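Local coordinates for protein glutamate racemase (Campylobacter jejuni, PDB 3UHF) that belongs to the Asp/Glu/hydantoin racemase family, built of two alpha/beta units, each with a parallel sheet, with D-glutamic acid bound in its pocket, at residues D198-A203 / R212-Y217; P171-G176 / F207-R212. All coordinates share one frame; numbering follows the deposited sequence.

Contact 1 (D198-A203 / R212-Y217); sequences DALILA and RSLSKY
Leu-214, on the helix 211-218, lays its isobutyl group over strand 199-202, where Leu-200 and Leu-202 receive it. These three leucines carry the whole contact between the two segments, and they illustrate how one helix residue can bridge two residues of a strand. Two atoms of Leu-214 do the touching, each with its own partner. The CB methylene of Leu-214 lies 4.1 Å from CD2 of Leu-200, the two side chains crossing at about a right angle. Further out, CD1 of Leu-214 comes to 3.7 Å from CD2 of Leu-202, and here the side chains run past one another in opposite directions. The two strand leucines are turned differently about their first torsions, Leu-200 setting CG opposite its backbone N (chi1 175°) and Leu-202 swinging CG beside the N (chi1 -57°), and by these separate routes both present CD2 to the same residue, one near the root of Leu-214 and the other at its end.

The meeting is purely apolar and fully buried, while the backbones stay well apart, with 9.0 Å between the CA atoms of Leu-200 and Leu-214. On other sides Leu-214 packs against Met-187 and Phe-191 of helix 181-191, and Leu-200 reaches Leu-136 and Ile-138 on the adjacent strand 135-139. Leu-202 is also the centre of an inverse gamma turn. With the three leucines lying between helix and sheet, strand 199-202, helix 211-218 and the parallel strand 223-226 together form a beta-alpha-beta crossover.

Contact 2 (P171-G176 / F207-R212); sequences PMVEEG and FPLLGR
Val-173 spreads its two methyls over two consecutive leucines, CG1 lying against Leu-209 and CG2 against Leu-210. The valine projects from the last turn of helix 169-174, which closes in a Schellman motif at Gly-176; the leucines belong to the 3-10 turn 207-210 that leads into helix 211-218, Leu-210 occupying the N-cap position of that helix. Between the two segments the touching groups are all apolar. CG1 of Val-173 sits 4.0 Å from CB of Leu-209, where the side chains cross at about a right angle. Val-173 sets CG1 opposite its backbone N (chi1 163°), which leaves CG2 beside that N and facing the fork of Leu-210.

Phe-178 packs on both Val-173 and Leu-209, and Leu-183 of helix 181-191 covers Leu-210. The neighbouring Glu-174 accepts a hydrogen bond at OE1 from NE2 of His-206, a residue of the D-glutamic acid pocket, so the helix is also tied to the residue just before the 3-10 turn. The tightest fit is at the fork of Leu-210, where CG2 of Val-173 stands 3.6 Å from CG of Leu-210 and 3.7 Å from CD2 of the same leucine.

How the contacts relate
Contacts 1 and 2 lie about 12 Å apart, centre to centre, and share Arg-212 and helix 211-218. Their segments alternate along the chain: 171-176 comes first, then strand 199-202, then the 3-10 turn 207-210 and finally the helix itself. Contact 2 is made just before that helix, contact 1 at Leu-214, about one turn further on. The two adjoin through Leu-202 and Phe-207, whose CB atoms lie 4.0 Å apart, so that strand 199-202, the 3-10 turn and helix 169-174 pack in succession beside the ligand pocket, with the side chains of Val-173 and Leu-202 each about 9 Å from the bound D-glutamic acid.

Contact 1 (D198-A203 / R212-Y217)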
ATOM      1  N   ASP A 198      -6.876   1.768 -19.511  1.00 24.41           N
ATOM      2  CA  ASP A 198      -8.193   1.444 -18.991  1.00 24.56           C
ATOM      3  C   ASP A 198      -8.171   1.332 -17.473  1.00 22.77           C
ATOM      4  O   ASP A 198      -9.172   1.619 -16.805  1.00 20.85           O
ATOM      5  CB  ASP A 198      -8.715   0.154 -19.629  1.00 24.00           C
ATOM      6  CG  ASP A 198      -8.894   0.293 -21.131  1.00 31.67           C
ATOM      7  OD1 ASP A 198      -9.806   1.041 -21.541  1.00 33.21           O
ATOM      8  OD2 ASP A 198      -8.122  -0.330 -21.897  1.00 27.16           O
ATOM      9  N   ALA A 199      -7.029   0.913 -16.929  1.00 22.99           N
ATOM     10  CA  ALA A 199      -6.843   0.880 -15.482  1.00 21.22           C
ATOM     11  C   ALA A 199      -5.473   1.423 -15.096  1.00 20.16           C
ATOM     12  O   ALA A 199      -4.470   1.111 -15.734  1.00 19.51           O
ATOM     13  CB  ALA A 199      -7.007  -0.527 -14.942  1.00 16.71           C
ATOM     14  N   LEU A 200      -5.442   2.224 -14.038  1.00 14.75           N
ATOM     15  CA  LEU A 200      -4.171   2.736 -13.504  1.00 15.35           C
ATOM     16  C   LEU A 200      -3.990   2.154 -12.112  1.00 14.34           C
ATOM     17  O   LEU A 200      -4.777   2.445 -11.202  1.00 17.67           O
ATOM     18  CB  LEU A 200      -4.231   4.257 -13.423  1.00 16.71           C
ATOM     19  CG  LEU A 200      -3.039   4.971 -12.776  1.00 20.47           C
ATOM     20  CD1 LEU A 200      -1.779   4.718 -13.575  1.00 22.30           C
ATOM     21  CD2 LEU A 200      -3.329   6.459 -12.686  1.00 23.65           C
ATOM     22  N   ILE A 201      -2.994   1.291 -11.939  1.00 15.08           N
ATOM     23  CA  ILE A 201      -2.765   0.734 -10.619  1.00 14.62           C
ATOM     24  C   ILE A 201      -1.918   1.710  -9.802  1.00 16.53           C
ATOM     25  O   ILE A 201      -0.776   2.022 -10.165  1.00 16.13           O
ATOM     26  CB  ILE A 201      -2.085  -0.647 -10.649  1.00 13.83           C
ATOM     27  CG1 ILE A 201      -2.887  -1.621 -11.537  1.00 21.49           C
ATOM     28  CG2 ILE A 201      -2.019  -1.192  -9.233  1.00 13.92           C
ATOM     29  CD1 ILE A 201      -2.327  -3.050 -11.560  1.00 19.44           C
ATOM     30  N   LEU A 202      -2.483   2.198  -8.704  1.00 16.47           N
ATOM     31  CA  LEU A 202      -1.743   3.096  -7.822  1.00 18.49           C
ATOM     32  C   LEU A 202      -0.853   2.245  -6.921  1.00 15.33           C
ATOM     33  O   LEU A 202      -1.166   2.022  -5.741  1.00 18.90           O
ATOM     34  CB  LEU A 202      -2.718   3.922  -6.987  1.00 17.71           C
ATOM     35  CG  LEU A 202      -3.721   4.754  -7.795  1.00 21.49           C
ATOM     36  CD1 LEU A 202      -4.676   5.474  -6.867  1.00 24.89           C
ATOM     37  CD2 LEU A 202      -3.001   5.766  -8.689  1.00 23.03           C
ATOM     38  N   ALA A 203       0.238   1.745  -7.494  1.00 15.65           N
ATOM     39  CA  ALA A 203       1.044   0.724  -6.834  1.00 16.38           C
ATOM     40  C   ALA A 203       2.089   1.335  -5.910  1.00 16.89           C
ATOM     41  O   ALA A 203       3.262   0.933  -5.925  1.00 15.50           O
ATOM     42  CB  ALA A 203       1.715  -0.177  -7.887  1.00 13.87           C
ATOM     43  N   ARG A 212      -7.135  12.272  -7.396  1.00 20.15           N
ATOM     44  CA  ARG A 212      -8.000  13.230  -8.076  1.00 26.69           C
ATOM     45  C   ARG A 212      -7.269  13.865  -9.259  1.00 27.06           C
ATOM     46  O   ARG A 212      -7.822  13.995 -10.353  1.00 27.18           O
ATOM     47  CB  ARG A 212      -8.494  14.306  -7.109  1.00 31.54           C
ATOM     48  CG  ARG A 212      -9.448  15.312  -7.739  0.80 43.79           C
ATOM     49  CD  ARG A 212      -9.878  16.386  -6.746  0.91 51.07           C
ATOM     50  NE  ARG A 212      -8.749  17.208  -6.317  0.39 59.83           N
ATOM     51  CZ  ARG A 212      -8.115  17.068  -5.156  0.47 60.44           C
ATOM     52  NH1 ARG A 212      -7.094  17.861  -4.858  0.70 58.19           N
ATOM     53  NH2 ARG A 212      -8.502  16.138  -4.291  0.57 59.03           N
ATOM     54  N   SER A 213      -6.015  14.243  -9.037  1.00 22.79           N
ATOM     55  CA  SER A 213      -5.209  14.839 -10.091  1.00 22.54           C
ATOM     56  C   SER A 213      -4.884  13.850 -11.210  1.00 19.85           C
ATOM     57  O   SER A 213      -4.918  14.213 -12.385  1.00 23.23           O
ATOM     58  CB  SER A 213      -3.922  15.434  -9.504  1.00 21.37           C
ATOM     59  OG  SER A 213      -4.219  16.628  -8.808  1.00 24.87           O
ATOM     60  N   LEU A 214      -4.559  12.614 -10.849  1.00 22.13           N
ATOM     61  CA  LEU A 214      -4.280  11.582 -11.855  1.00 21.43           C
ATOM     62  C   LEU A 214      -5.517  11.301 -12.704  1.00 24.57           C
ATOM     63  O   LEU A 214      -5.429  11.157 -13.924  1.00 26.61           O
ATOM     64  CB  LEU A 214      -3.758  10.296 -11.199  1.00 20.76           C
ATOM     65  CG  LEU A 214      -2.328  10.352 -10.650  1.00 26.43           C
ATOM     66  CD1 LEU A 214      -2.046   9.172  -9.724  1.00 22.26           C
ATOM     67  CD2 LEU A 214      -1.347  10.359 -11.803  1.00 25.58           C
ATOM     68  N   SER A 215      -6.674  11.247 -12.055  1.00 21.76           N
ATOM     69  CA  SER A 215      -7.925  10.970 -12.764  1.00 26.09           C
ATOM     70  C   SER A 215      -8.262  12.105 -13.727  1.00 30.77           C
ATOM     71  O   SER A 215      -8.689  11.867 -14.854  1.00 27.52           O
ATOM     72  CB  SER A 215      -9.059  10.726 -11.770  1.00 31.23           C
ATOM     73  OG  SER A 215     -10.242  10.342 -12.442  1.00 36.28           O
ATOM     74  N   LYS A 216      -8.043  13.345 -13.292  1.00 29.80           N
ATOM     75  CA  LYS A 216      -8.274  14.493 -14.158  1.00 32.02           C
ATOM     76  C   LYS A 216      -7.304  14.480 -15.338  1.00 27.78           C
ATOM     77  O   LYS A 216      -7.685  14.800 -16.463  1.00 29.36           O
ATOM     78  CB  LYS A 216      -8.166  15.800 -13.370  1.00 34.37           C
ATOM     79  CG  LYS A 216      -8.383  17.050 -14.196  1.00 45.71           C
ATOM     80  CD  LYS A 216      -8.202  18.306 -13.346  1.00 58.73           C
ATOM     81  CE  LYS A 216      -8.249  19.573 -14.191  1.00 61.46           C
ATOM     82  NZ  LYS A 216      -9.538  19.704 -14.926  1.00 67.61           N
ATOM     83  N   TYR A 217      -6.064  14.072 -15.086  1.00 25.17           N
ATOM     84  CA  TYR A 217      -5.050  13.995 -16.143  1.00 26.94           C
ATOM     85  C   TYR A 217      -5.450  12.983 -17.218  1.00 28.42           C
ATOM     86  O   TYR A 217      -5.406  13.279 -18.413  1.00 28.31           O
ATOM     87  CB  TYR A 217      -3.673  13.615 -15.565  1.00 26.12           C
ATOM     88  CG  TYR A 217      -2.570  13.605 -16.613  1.00 26.69           C
ATOM     89  CD1 TYR A 217      -1.931  14.780 -16.987  1.00 29.35           C
ATOM     90  CD2 TYR A 217      -2.196  12.424 -17.254  1.00 25.61           C
ATOM     91  CE1 TYR A 217      -0.940  14.784 -17.951  1.00 31.69           C
ATOM     92  CE2 TYR A 217      -1.205  12.419 -18.228  1.00 28.21           C
ATOM     93  CZ  TYR A 217      -0.580  13.605 -18.568  1.00 31.65           C
ATOM     94  OH  TYR A 217       0.401  13.617 -19.529  1.00 30.99           O
TER

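Contact 2 (P171-G176 / F207-R212)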
ATOM      1  N   PRO A 171       8.106  11.999  -2.884  1.00 17.34           N
ATOM      2  CA  PRO A 171       8.427  13.209  -2.107  1.00 14.66           C
ATOM      3  C   PRO A 171       7.477  14.384  -2.360  1.00 17.04           C
ATOM      4  O   PRO A 171       7.319  15.212  -1.467  1.00 17.74           O
ATOM      5  CB  PRO A 171       9.860  13.557  -2.554  1.00 17.47           C
ATOM      6  CG  PRO A 171      10.047  12.871  -3.866  1.00 14.75           C
ATOM      7  CD  PRO A 171       9.225  11.600  -3.759  1.00 14.29           C
ATOM      8  N   MET A 172       6.876  14.479  -3.548  1.00 16.37           N
ATOM      9  CA  MET A 172       5.887  15.530  -3.792  1.00 18.31           C
ATOM     10  C   MET A 172       4.696  15.401  -2.846  1.00 17.82           C
ATOM     11  O   MET A 172       4.259  16.389  -2.254  1.00 19.17           O
ATOM     12  CB  MET A 172       5.429  15.542  -5.253  1.00 16.84           C
ATOM     13  CG  MET A 172       6.547  16.013  -6.176  1.00 19.59           C
ATOM     14  SD  MET A 172       6.146  15.903  -7.928  1.00 21.21           S
ATOM     15  CE  MET A 172       5.279  17.467  -8.148  1.00 22.34           C
ATOM     16  N   VAL A 173       4.202  14.174  -2.686  1.00 18.60           N
ATOM     17  CA  VAL A 173       3.113  13.922  -1.750  1.00 16.80           C
ATOM     18  C   VAL A 173       3.522  14.294  -0.336  1.00 18.18           C
ATOM     19  O   VAL A 173       2.752  14.899   0.403  1.00 18.81           O
ATOM     20  CB  VAL A 173       2.639  12.443  -1.805  1.00 17.64           C
ATOM     21  CG1 VAL A 173       1.815  12.086  -0.573  1.00 19.28           C
ATOM     22  CG2 VAL A 173       1.831  12.210  -3.072  1.00 16.86           C
ATOM     23  N   GLU A 174       4.749  13.957   0.046  1.00 17.79           N
ATOM     24  CA  GLU A 174       5.198  14.277   1.403  1.00 19.59           C
ATOM     25  C   GLU A 174       5.327  15.793   1.638  1.00 22.07           C
ATOM     26  O   GLU A 174       5.191  16.251   2.774  1.00 21.99           O
ATOM     27  CB  GLU A 174       6.469  13.493   1.770  1.00 21.14           C
ATOM     28  CG  GLU A 174       6.194  11.975   1.851  1.00 23.08           C
ATOM     29  CD  GLU A 174       7.314  11.177   2.519  1.00 27.86           C
ATOM     30  OE1 GLU A 174       7.273   9.930   2.439  1.00 25.44           O
ATOM     31  OE2 GLU A 174       8.225  11.787   3.131  1.00 25.23           O
ATOM     32  N   GLU A 175       5.552  16.531   0.548  0.69 18.08           N
ATOM     33  CA  GLU A 175       5.614  18.000   0.571  0.69 19.35           C
ATOM     34  C   GLU A 175       4.230  18.635   0.450  0.69 23.41           C
ATOM     35  O   GLU A 175       4.097  19.859   0.396  0.69 21.40           O
ATOM     36  CB  GLU A 175       6.533  18.541  -0.542  0.69 23.56           C
ATOM     37  CG  GLU A 175       8.020  18.478  -0.191  0.69 27.77           C
ATOM     38  CD  GLU A 175       8.884  19.539  -0.885  0.69 33.66           C
ATOM     39  OE1 GLU A 175       8.351  20.476  -1.521  0.69 33.87           O
ATOM     40  OE2 GLU A 175      10.123  19.440  -0.774  0.69 37.97           O
ATOM     41  N   GLY A 176       3.206  17.789   0.404  1.00 23.67           N
ATOM     42  CA  GLY A 176       1.818  18.226   0.349  1.00 25.12           C
ATOM     43  C   GLY A 176       1.358  18.726  -1.005  1.00 27.56           C
ATOM     44  O   GLY A 176       0.373  19.462  -1.100  1.00 28.18           O
ATOM     45  N   PHE A 207       0.316   7.220  -3.556  1.00 16.91           N
ATOM     46  CA  PHE A 207      -0.362   7.671  -4.765  1.00 17.36           C
ATOM     47  C   PHE A 207      -1.862   7.988  -4.652  1.00 16.48           C
ATOM     48  O   PHE A 207      -2.363   8.781  -5.456  1.00 21.33           O
ATOM     49  CB  PHE A 207      -0.081   6.758  -5.970  1.00 17.45           C
ATOM     50  CG  PHE A 207       1.384   6.702  -6.393  1.00 18.10           C
ATOM     51  CD1 PHE A 207       2.371   7.456  -5.750  1.00 16.96           C
ATOM     52  CD2 PHE A 207       1.756   5.898  -7.460  1.00 19.92           C
ATOM     53  CE1 PHE A 207       3.712   7.369  -6.148  1.00 15.88           C
ATOM     54  CE2 PHE A 207       3.069   5.811  -7.874  1.00 16.89           C
ATOM     55  CZ  PHE A 207       4.063   6.548  -7.221  1.00 17.99           C
ATOM     56  N   PRO A 208      -2.589   7.380  -3.683  1.00 20.25           N
ATOM     57  CA  PRO A 208      -3.984   7.821  -3.556  1.00 21.43           C
ATOM     58  C   PRO A 208      -4.144   9.327  -3.294  1.00 19.30           C
ATOM     59  O   PRO A 208      -5.187   9.901  -3.623  1.00 22.57           O
ATOM     60  CB  PRO A 208      -4.500   6.998  -2.359  1.00 21.71           C
ATOM     61  CG  PRO A 208      -3.777   5.702  -2.485  1.00 16.88           C
ATOM     62  CD  PRO A 208      -2.352   6.134  -2.916  1.00 19.94           C
ATOM     63  N   LEU A 209      -3.125   9.963  -2.722  1.00 17.23           N
ATOM     64  CA  LEU A 209      -3.200  11.397  -2.431  1.00 18.50           C
ATOM     65  C   LEU A 209      -3.219  12.202  -3.733  1.00 20.96           C
ATOM     66  O   LEU A 209      -3.611  13.369  -3.749  1.00 25.27           O
ATOM     67  CB  LEU A 209      -2.021  11.839  -1.546  1.00 20.78           C
ATOM     68  CG  LEU A 209      -2.077  11.585  -0.030  1.00 29.31           C
ATOM     69  CD1 LEU A 209      -3.202  12.379   0.622  1.00 32.79           C
ATOM     70  CD2 LEU A 209      -2.207  10.093   0.289  1.00 31.44           C
ATOM     71  N   LEU A 210      -2.779  11.565  -4.818  1.00 19.07           N
ATOM     72  CA  LEU A 210      -2.739  12.189  -6.136  1.00 22.25           C
ATOM     73  C   LEU A 210      -3.864  11.691  -7.028  1.00 23.92           C
ATOM     74  O   LEU A 210      -3.905  11.995  -8.223  1.00 21.48           O
ATOM     75  CB  LEU A 210      -1.414  11.861  -6.823  1.00 22.66           C
ATOM     76  CG  LEU A 210      -0.150  12.268  -6.077  1.00 19.75           C
ATOM     77  CD1 LEU A 210       1.078  11.962  -6.915  1.00 18.84           C
ATOM     78  CD2 LEU A 210      -0.179  13.756  -5.709  1.00 21.09           C
ATOM     79  N   GLY A 211      -4.770  10.903  -6.463  1.00 21.97           N
ATOM     80  CA  GLY A 211      -5.781  10.255  -7.277  1.00 19.53           C
ATOM     81  C   GLY A 211      -6.677  11.208  -8.046  1.00 22.63           C
ATOM     82  O   GLY A 211      -6.956  10.982  -9.225  1.00 25.80           O
ATOM     83  N   ARG A 212      -7.135  12.272  -7.396  1.00 20.15           N
ATOM     84  CA  ARG A 212      -8.000  13.230  -8.076  1.00 26.69           C
ATOM     85  C   ARG A 212      -7.269  13.865  -9.259  1.00 27.06           C
ATOM     86  O   ARG A 212      -7.822  13.995 -10.353  1.00 27.18           O
ATOM     87  CB  ARG A 212      -8.494  14.306  -7.109  1.00 31.54           C
ATOM     88  CG  ARG A 212      -9.448  15.312  -7.739  0.80 43.79           C
ATOM     89  CD  ARG A 212      -9.878  16.386  -6.746  0.91 51.07           C
ATOM     90  NE  ARG A 212      -8.749  17.208  -6.317  0.39 59.83           N
ATOM     91  CZ  ARG A 212      -8.115  17.068  -5.156  0.47 60.44           C
ATOM     92  NH1 ARG A 212      -7.094  17.861  -4.858  0.70 58.19           N
ATOM     93  NH2 ARG A 212      -8.502  16.138  -4.291  0.57 59.03           N
TER